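Local atomic coordinates of protein spaetzle C-106 (Drosophila melanogaster, PDB entry 4LXR), a protein that serves, once activated, as a disulfide-linked homodimeric cytokine that binds the Toll receptor and switches on Toll signalling in embryonic dorsal-ventral patterning and antifungal defence. Residues D5-C10 against C54-N59; S12-V17 against Q43-E48; K69-Q74 against C98-L103. One frame throughout, in Å; residues are numbered along the deposited sequence.

How the interactions relate
From the N terminus, strand 5-7 leads into interaction 1, where residues 5-10 meet the 54-59 loop and close a span of 43 intervening residues. Interaction 2 lies within that span: strand 12-16 follows directly and pairs with strand 43-47. Interaction 3 comes afterwards in series, joining strand 67-73 to strand 95-102 near the centre of the chain, and disulfides bind both earlier contacts to it. Cys54-Cys101 ties interaction 1 to the last strand, Cys47-Cys99 does the same for interaction 2, and Cys10 reaches Cys68 at the start of the 67-73 strand. These three bonds fit the cystine-knot clan to which the Spaetzle family belongs, and all three contacts touch the second subunit.

Interaction 1 of 3, residues D5-C10 against C54-N59; sequences DERFLC and CDFAAN
Leu9 sits against Cys54 and Asp55, while Phe56 meets Arg7; Leu9 and Phe56 bury the most surface. The carbonyl of Leu9 takes the backbone N-H of Asp55 in a nearly straight bond, Asp55 N to Leu9 O 2.8 Å at 174°, with the donor in the carbonyl plane on a lone pair. Behind it the Leu9 side chain folds over the loop backbone: Leu9 CG comes 3.5 Å from Asp55 O, and Leu9 CB meets Cys54 CB at 4.1 Å. Phe56, in a left-handed backbone conformation, turns its ring toward Arg7. Its CG lies anti to the carbonyl carbon (chi1 -49°), and Phe56 CZ sits over the centre of the Arg7 guanidinium, 3.7 Å from Arg7 NH1. The two planes stand nearly perpendicular, so the ring offers its edge to the cation's face, a T-shaped meeting; Phe56 CE2 also touches Arg7 CB. Phe8 O lies by that same rim, 3.9 Å from Phe56 CE2. Asp55 OD1 accepts the Phe56 N-H and also pairs with Arg155 of Toll. Phe56 packs on Leu103 and meets Tyr64, both of the second subunit. One backbone bond, apolar packing and the edge-on meeting of Phe56 with Arg7 hold the loop to the N-terminal segment, and the ring edge set against one guanidinium face is consistent with Arg7 NH2 turning to Glu153 of Toll.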
# COMPACT_ATOMS: atom_id res chain seq x y z
N ASP C 5 17.21 -17.51 -21.18
CA ASP C 5 17.97 -16.31 -20.88
C ASP C 5 17.00 -15.31 -20.29
O ASP C 5 15.93 -15.08 -20.83
CB ASP C 5 18.56 -15.76 -22.17
CG ASP C 5 19.52 -14.61 -21.94
OD1 ASP C 5 20.27 -14.60 -20.93
OD2 ASP C 5 19.54 -13.71 -22.79
N GLU C 6 17.38 -14.70 -19.17
CA GLU C 6 16.54 -13.67 -18.56
C GLU C 6 16.97 -12.32 -19.08
O GLU C 6 18.15 -12.02 -19.16
CB GLU C 6 16.70 -13.70 -17.05
CG GLU C 6 16.22 -14.96 -16.40
CD GLU C 6 16.23 -14.85 -14.89
OE1 GLU C 6 17.05 -14.07 -14.36
OE2 GLU C 6 15.41 -15.53 -14.23
N ARG C 7 16.00 -11.50 -19.46
CA ARG C 7 16.33 -10.17 -19.91
C ARG C 7 15.83 -9.18 -18.86
O ARG C 7 14.81 -9.41 -18.22
CB ARG C 7 15.67 -9.89 -21.26
CG ARG C 7 16.02 -10.89 -22.34
CD ARG C 7 17.53 -10.91 -22.66
NE ARG C 7 17.99 -9.70 -23.34
CZ ARG C 7 17.86 -9.48 -24.65
NH1 ARG C 7 18.31 -8.36 -25.19
NH2 ARG C 7 17.24 -10.38 -25.42
N PHE C 8 16.54 -8.08 -18.70
CA PHE C 8 16.13 -7.04 -17.79
C PHE C 8 15.96 -5.73 -18.52
O PHE C 8 16.60 -5.50 -19.55
CB PHE C 8 17.17 -6.92 -16.68
CG PHE C 8 17.25 -8.13 -15.81
CD1 PHE C 8 16.29 -8.35 -14.83
CD2 PHE C 8 18.26 -9.06 -16.00
CE1 PHE C 8 16.35 -9.48 -14.03
CE2 PHE C 8 18.32 -10.19 -15.20
CZ PHE C 8 17.37 -10.40 -14.22
N LEU C 9 15.11 -4.87 -17.99
CA LEU C 9 14.81 -3.58 -18.62
C LEU C 9 15.99 -2.63 -18.61
O LEU C 9 16.08 -1.72 -19.45
CB LEU C 9 13.60 -2.92 -17.96
CG LEU C 9 12.29 -3.48 -18.52
CD1 LEU C 9 12.06 -4.91 -18.08
CD2 LEU C 9 11.12 -2.60 -18.13
N CYS C 10 16.91 -2.84 -17.69
CA CYS C 10 18.07 -1.96 -17.58
C CYS C 10 19.38 -2.71 -17.61
O CYS C 10 19.52 -3.77 -17.00
CB CYS C 10 17.96 -1.12 -16.31
SG CYS C 10 16.53 -0.02 -16.33
N CYS C 54 14.58 2.74 -20.65
CA CYS C 54 14.56 1.30 -20.43
C CYS C 54 14.37 0.54 -21.75
O CYS C 54 13.80 1.07 -22.70
CB CYS C 54 13.44 0.92 -19.42
SG CYS C 54 13.35 1.95 -17.90
N ASP C 55 14.83 -0.70 -21.79
CA ASP C 55 14.64 -1.55 -22.96
C ASP C 55 13.27 -2.21 -22.80
O ASP C 55 12.69 -2.14 -21.72
CB ASP C 55 15.75 -2.61 -23.03
CG ASP C 55 15.92 -3.22 -24.42
OD1 ASP C 55 15.06 -3.02 -25.32
OD2 ASP C 55 16.93 -3.95 -24.61
N PHE C 56 12.74 -2.82 -23.86
CA PHE C 56 11.45 -3.53 -23.79
C PHE C 56 10.33 -2.66 -23.24
O PHE C 56 9.38 -3.15 -22.64
CB PHE C 56 11.59 -4.82 -22.98
CG PHE C 56 12.77 -5.65 -23.39
CD1 PHE C 56 12.78 -6.28 -24.64
CD2 PHE C 56 13.87 -5.77 -22.57
CE1 PHE C 56 13.87 -7.02 -25.04
CE2 PHE C 56 14.96 -6.51 -22.96
CZ PHE C 56 14.96 -7.14 -24.20
N ALA C 57 10.43 -1.36 -23.47
CA ALA C 57 9.50 -0.43 -22.84
C ALA C 57 8.78 0.44 -23.87
O ALA C 57 8.45 1.58 -23.59
CB ALA C 57 10.23 0.45 -21.83
N ALA C 58 8.52 -0.13 -25.05
CA ALA C 58 7.87 0.59 -26.15
C ALA C 58 6.33 0.49 -26.14
O ALA C 58 5.67 1.05 -27.02
CB ALA C 58 8.42 0.11 -27.48
N ASN C 59 5.77 -0.23 -25.17
CA ASN C 59 4.32 -0.35 -25.00
C ASN C 59 3.85 0.07 -23.59
O ASN C 59 3.16 -0.67 -22.90
CB ASN C 59 3.83 -1.79 -25.31
CG ASN C 59 2.30 -1.91 -25.27
OD1 ASN C 59 1.59 -0.91 -25.41
ND2 ASN C 59 1.78 -3.15 -25.09

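Interaction 2 of 3, residues S12-V17 against Q43-E48; sequences SIRKLV and QIEECE
A two-stranded antiparallel ribbon joins Ser12-Leu16 to Gln43-Cys47. Ile13 and Glu46 form one hydrogen-bonded pair, Lys15 and Ile44 the next. Ile44 N to Lys15 O, at 2.9 Å, is the shortest of the four backbone bonds; Lys15 N returns the bond to Ile44 O. Between these pairs Arg14 CA leans on Ile44 O at 3.3 Å.

On the face of Arg14, Glu45, Leu16 and Gln43 the contact is largely polar. Glu45 stretches out with CG anti to the backbone N (chi1 -176°), its OE2 meeting Arg14 NH1 at 3.0 Å in a salt bridge. That oxygen lies in the guanidinium plane at its edge, though the carboxylate is turned 80° from it. Glu45 CG also rests on Ser12 CB, 3.5 Å away. Beyond, Leu16 CD2 packs on Gln43 CB at 3.6 Å.

In this cystine-knot-clan domain the ribbon is tied down by the Cys47-Cys99 disulfide. Arg14 and Glu45 turn to the second subunit, where Lys100 pairs with Glu45 and Tyr72 O receives Arg14 NH2, while Leu16 and Gln43 pack on Ile21 of Toll. On the other face Lys15 lies alongside Ile44, pointing the same way, its CE 3.9 Å from Ile44 CD1; Val17 CG2 reaches the same methyl at 3.7 Å. The Toll receptor covers further parts of the ribbon, with its Arg78 bridging to Glu48 and its Glu26 accepting Leu16 N.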
# COMPACT_ATOMS: atom_id res chain seq x y z
N SER C 12 23.06 -3.31 -16.44
CA SER C 12 23.85 -3.09 -15.25
C SER C 12 25.12 -3.96 -15.25
O SER C 12 25.16 -5.02 -15.88
CB SER C 12 23.03 -3.43 -14.01
OG SER C 12 22.73 -4.81 -13.99
N ILE C 13 26.12 -3.49 -14.51
CA ILE C 13 27.37 -4.19 -14.30
C ILE C 13 27.48 -4.63 -12.85
O ILE C 13 27.48 -3.80 -11.95
CB ILE C 13 28.56 -3.26 -14.58
CG1 ILE C 13 28.40 -2.57 -15.94
CG2 ILE C 13 29.88 -4.02 -14.48
CD1 ILE C 13 29.35 -1.39 -16.14
N ARG C 14 27.57 -5.94 -12.61
CA ARG C 14 27.83 -6.43 -11.25
C ARG C 14 29.33 -6.58 -11.06
O ARG C 14 30.01 -7.08 -11.94
CB ARG C 14 27.15 -7.78 -11.01
CG ARG C 14 25.63 -7.73 -11.03
CD ARG C 14 25.00 -9.10 -10.80
NE ARG C 14 25.22 -9.63 -9.46
CZ ARG C 14 24.49 -9.31 -8.39
NH1 ARG C 14 23.48 -8.45 -8.50
NH2 ARG C 14 24.76 -9.85 -7.21
N LYS C 15 29.85 -6.13 -9.93
CA LYS C 15 31.27 -6.34 -9.65
C LYS C 15 31.63 -6.35 -8.16
O LYS C 15 30.87 -5.87 -7.32
CB LYS C 15 32.14 -5.30 -10.38
CG LYS C 15 32.00 -3.88 -9.90
CD LYS C 15 32.90 -2.94 -10.70
CE LYS C 15 32.69 -1.49 -10.31
NZ LYS C 15 33.55 -0.57 -11.11
N LEU C 16 32.79 -6.93 -7.86
CA LEU C 16 33.31 -6.92 -6.50
C LEU C 16 34.10 -5.64 -6.22
O LEU C 16 34.80 -5.13 -7.10
CB LEU C 16 34.22 -8.13 -6.27
CG LEU C 16 33.53 -9.47 -6.06
CD1 LEU C 16 34.58 -10.54 -5.73
CD2 LEU C 16 32.50 -9.35 -4.95
N VAL C 17 33.99 -5.11 -5.00
CA VAL C 17 34.79 -3.97 -4.58
C VAL C 17 35.38 -4.21 -3.20
O VAL C 17 36.60 -4.18 -3.02
CB VAL C 17 33.97 -2.66 -4.56
CG1 VAL C 17 34.87 -1.49 -4.17
CG2 VAL C 17 33.34 -2.40 -5.91
N GLN C 43 30.07 -6.72 -3.18
CA GLN C 43 29.61 -6.65 -4.56
C GLN C 43 28.51 -5.61 -4.76
O GLN C 43 27.63 -5.43 -3.91
CB GLN C 43 29.19 -8.02 -5.09
CG GLN C 43 27.81 -8.49 -4.70
CD GLN C 43 27.39 -9.72 -5.47
OE1 GLN C 43 27.87 -9.97 -6.58
NE2 GLN C 43 26.50 -10.52 -4.87
N ILE C 44 28.58 -4.93 -5.89
CA ILE C 44 27.67 -3.84 -6.18
C ILE C 44 27.07 -4.03 -7.55
O ILE C 44 27.62 -4.75 -8.38
CB ILE C 44 28.40 -2.49 -6.13
CG1 ILE C 44 29.39 -2.38 -7.30
CG2 ILE C 44 29.12 -2.32 -4.81
CD1 ILE C 44 30.20 -1.10 -7.30
N GLU C 45 25.92 -3.41 -7.79
CA GLU C 45 25.35 -3.35 -9.12
C GLU C 45 25.08 -1.91 -9.51
O GLU C 45 24.38 -1.19 -8.79
CB GLU C 45 24.06 -4.17 -9.21
CG GLU C 45 23.47 -4.22 -10.62
CD GLU C 45 22.31 -5.20 -10.73
OE1 GLU C 45 21.19 -4.78 -11.11
OE2 GLU C 45 22.54 -6.39 -10.42
N GLU C 46 25.64 -1.48 -10.64
CA GLU C 46 25.49 -0.11 -11.11
C GLU C 46 24.84 -0.07 -12.47
O GLU C 46 25.12 -0.94 -13.29
CB GLU C 46 26.84 0.59 -11.22
CG GLU C 46 27.46 0.99 -9.90
CD GLU C 46 28.75 1.76 -10.09
OE1 GLU C 46 29.60 1.30 -10.88
OE2 GLU C 46 28.91 2.82 -9.45
N CYS C 47 23.99 0.93 -12.71
CA CYS C 47 23.42 1.13 -14.03
C CYS C 47 24.56 1.36 -15.04
O CYS C 47 25.50 2.09 -14.76
CB CYS C 47 22.46 2.32 -14.04
SG CYS C 47 20.97 2.13 -13.00
N GLU C 48 24.46 0.71 -16.20
CA GLU C 48 25.49 0.83 -17.23
C GLU C 48 25.56 2.26 -17.77
O GLU C 48 26.63 2.73 -18.14
CB GLU C 48 25.27 -0.18 -18.37
CG GLU C 48 26.51 -0.42 -19.22
CD GLU C 48 26.24 -1.30 -20.43
OE1 GLU C 48 26.34 -2.55 -20.31
OE2 GLU C 48 25.94 -0.75 -21.51

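Interaction 3 of 3, residues K69-Q74 against C98-L103; sequences KQHYTQ and CCKCAL
Cys98 O receives the backbone N-H of His71 at 2.8 Å, the donor almost in line with the carbonyl. Two residues along, past the non-hydrogen-bonded pair Gln70-Cys99, Lys69 and Lys100 form a full hydrogen-bonded pair: Lys69 N to Lys100 O is 2.8 Å, and Lys100 N to Lys69 O 3.0 Å. On the face these residues share, the Lys100 chain bends at chi3 (-79°) to carry CE over the His71 ring, 3.6 Å from its centroid and 26° off the normal. This is a CH-pi contact displaced toward the ND1-CE1 rim, the two side chains crossing at about a right angle. Lys69 CG packs against Ala102 CB at 3.7 Å. The amines reach onward: Lys100 NZ pairs with Glu45 and Lys69 NZ with Glu6, both of the second subunit. On the reverse face Gln70 NE2 bonds to His71 O at 3.1 Å, and Gln70 also grips Glu45 O and Cys47 N of strand 43-47. Cys47-Cys99 joins that strand here as well, and Cys101 links strand 95-102 to the 54-59 loop through Cys54. Cys98 bonds to Cys98 of the second subunit, which puts strand 95-102 at the covalent link between the subunits, with strand 67-73 paired beside it.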
# COMPACT_ATOMS: atom_id res chain seq x y z
N LYS C 69 17.03 3.75 -13.30
CA LYS C 69 17.46 4.45 -12.10
C LYS C 69 18.36 3.58 -11.24
O LYS C 69 18.17 2.37 -11.13
CB LYS C 69 16.26 4.89 -11.27
CG LYS C 69 15.34 5.84 -12.01
CD LYS C 69 16.08 7.10 -12.40
CE LYS C 69 15.42 8.31 -11.78
NZ LYS C 69 13.95 8.26 -12.04
N GLN C 70 19.35 4.22 -10.62
CA GLN C 70 20.26 3.54 -9.72
C GLN C 70 19.62 3.38 -8.35
O GLN C 70 19.11 4.34 -7.79
CB GLN C 70 21.55 4.36 -9.59
CG GLN C 70 22.57 3.73 -8.65
CD GLN C 70 23.12 2.44 -9.20
OE1 GLN C 70 23.73 2.41 -10.28
NE2 GLN C 70 22.91 1.34 -8.47
N HIS C 71 19.64 2.16 -7.81
CA HIS C 71 19.17 1.96 -6.44
C HIS C 71 20.29 1.65 -5.47
O HIS C 71 21.34 1.09 -5.85
CB HIS C 71 18.12 0.87 -6.36
CG HIS C 71 16.74 1.37 -6.59
ND1 HIS C 71 15.66 0.96 -5.84
CD2 HIS C 71 16.26 2.27 -7.48
CE1 HIS C 71 14.57 1.58 -6.27
NE2 HIS C 71 14.91 2.38 -7.27
N TYR C 72 20.05 1.98 -4.21
CA TYR C 72 21.06 1.90 -3.17
C TYR C 72 20.60 1.12 -1.94
O TYR C 72 19.41 1.06 -1.63
CB TYR C 72 21.50 3.30 -2.75
CG TYR C 72 22.11 4.14 -3.87
CD1 TYR C 72 23.47 4.07 -4.15
CD2 TYR C 72 21.32 5.00 -4.63
CE1 TYR C 72 24.03 4.84 -5.16
CE2 TYR C 72 21.88 5.77 -5.65
CZ TYR C 72 23.23 5.68 -5.90
OH TYR C 72 23.79 6.44 -6.91
N THR C 73 21.57 0.53 -1.26
CA THR C 73 21.37 -0.04 0.06
C THR C 73 22.23 0.78 1.03
O THR C 73 23.34 1.16 0.69
CB THR C 73 21.77 -1.53 0.08
OG1 THR C 73 20.86 -2.27 -0.73
CG2 THR C 73 21.74 -2.08 1.49
N GLN C 74 21.70 1.08 2.22
CA GLN C 74 22.43 1.88 3.20
C GLN C 74 23.01 1.04 4.33
O GLN C 74 22.47 -0.02 4.67
CB GLN C 74 21.54 2.99 3.78
CG GLN C 74 21.04 3.99 2.74
CD GLN C 74 20.85 5.39 3.32
OE1 GLN C 74 21.21 5.65 4.46
NE2 GLN C 74 20.28 6.29 2.52
N CYS C 98 21.29 -2.25 -7.26
CA CYS C 98 20.71 -2.69 -8.53
C CYS C 98 20.22 -1.51 -9.37
O CYS C 98 20.13 -0.38 -8.89
CB CYS C 98 19.57 -3.70 -8.34
SG CYS C 98 18.08 -3.05 -7.59
N CYS C 99 19.88 -1.81 -10.63
CA CYS C 99 19.40 -0.83 -11.59
C CYS C 99 18.00 -1.22 -12.01
O CYS C 99 17.77 -2.34 -12.45
CB CYS C 99 20.32 -0.82 -12.81
SG CYS C 99 20.07 0.56 -13.96
N LYS C 100 17.05 -0.32 -11.86
CA LYS C 100 15.67 -0.69 -12.15
C LYS C 100 14.99 0.34 -13.02
O LYS C 100 15.36 1.51 -13.00
CB LYS C 100 14.86 -0.87 -10.85
CG LYS C 100 15.50 -1.84 -9.86
CD LYS C 100 14.48 -2.41 -8.87
CE LYS C 100 14.14 -1.44 -7.76
NZ LYS C 100 13.09 -2.03 -6.89
N CYS C 101 13.98 -0.11 -13.75
CA CYS C 101 13.26 0.78 -14.64
C CYS C 101 12.13 1.44 -13.88
O CYS C 101 11.27 0.76 -13.33
CB CYS C 101 12.71 0.00 -15.84
SG CYS C 101 11.78 1.04 -16.97
N ALA C 102 12.16 2.76 -13.84
CA ALA C 102 11.15 3.53 -13.11
C ALA C 102 10.09 4.06 -14.08
O ALA C 102 10.41 4.60 -15.13
CB ALA C 102 11.82 4.68 -12.37
N LEU C 103 8.82 3.88 -13.72
CA LEU C 103 7.72 4.39 -14.52
C LEU C 103 7.09 5.59 -13.81
O LEU C 103 6.79 5.51 -12.62
CB LEU C 103 6.67 3.30 -14.73
CG LEU C 103 7.18 1.93 -15.18
CD1 LEU C 103 6.08 0.90 -15.10
CD2 LEU C 103 7.77 2.00 -16.60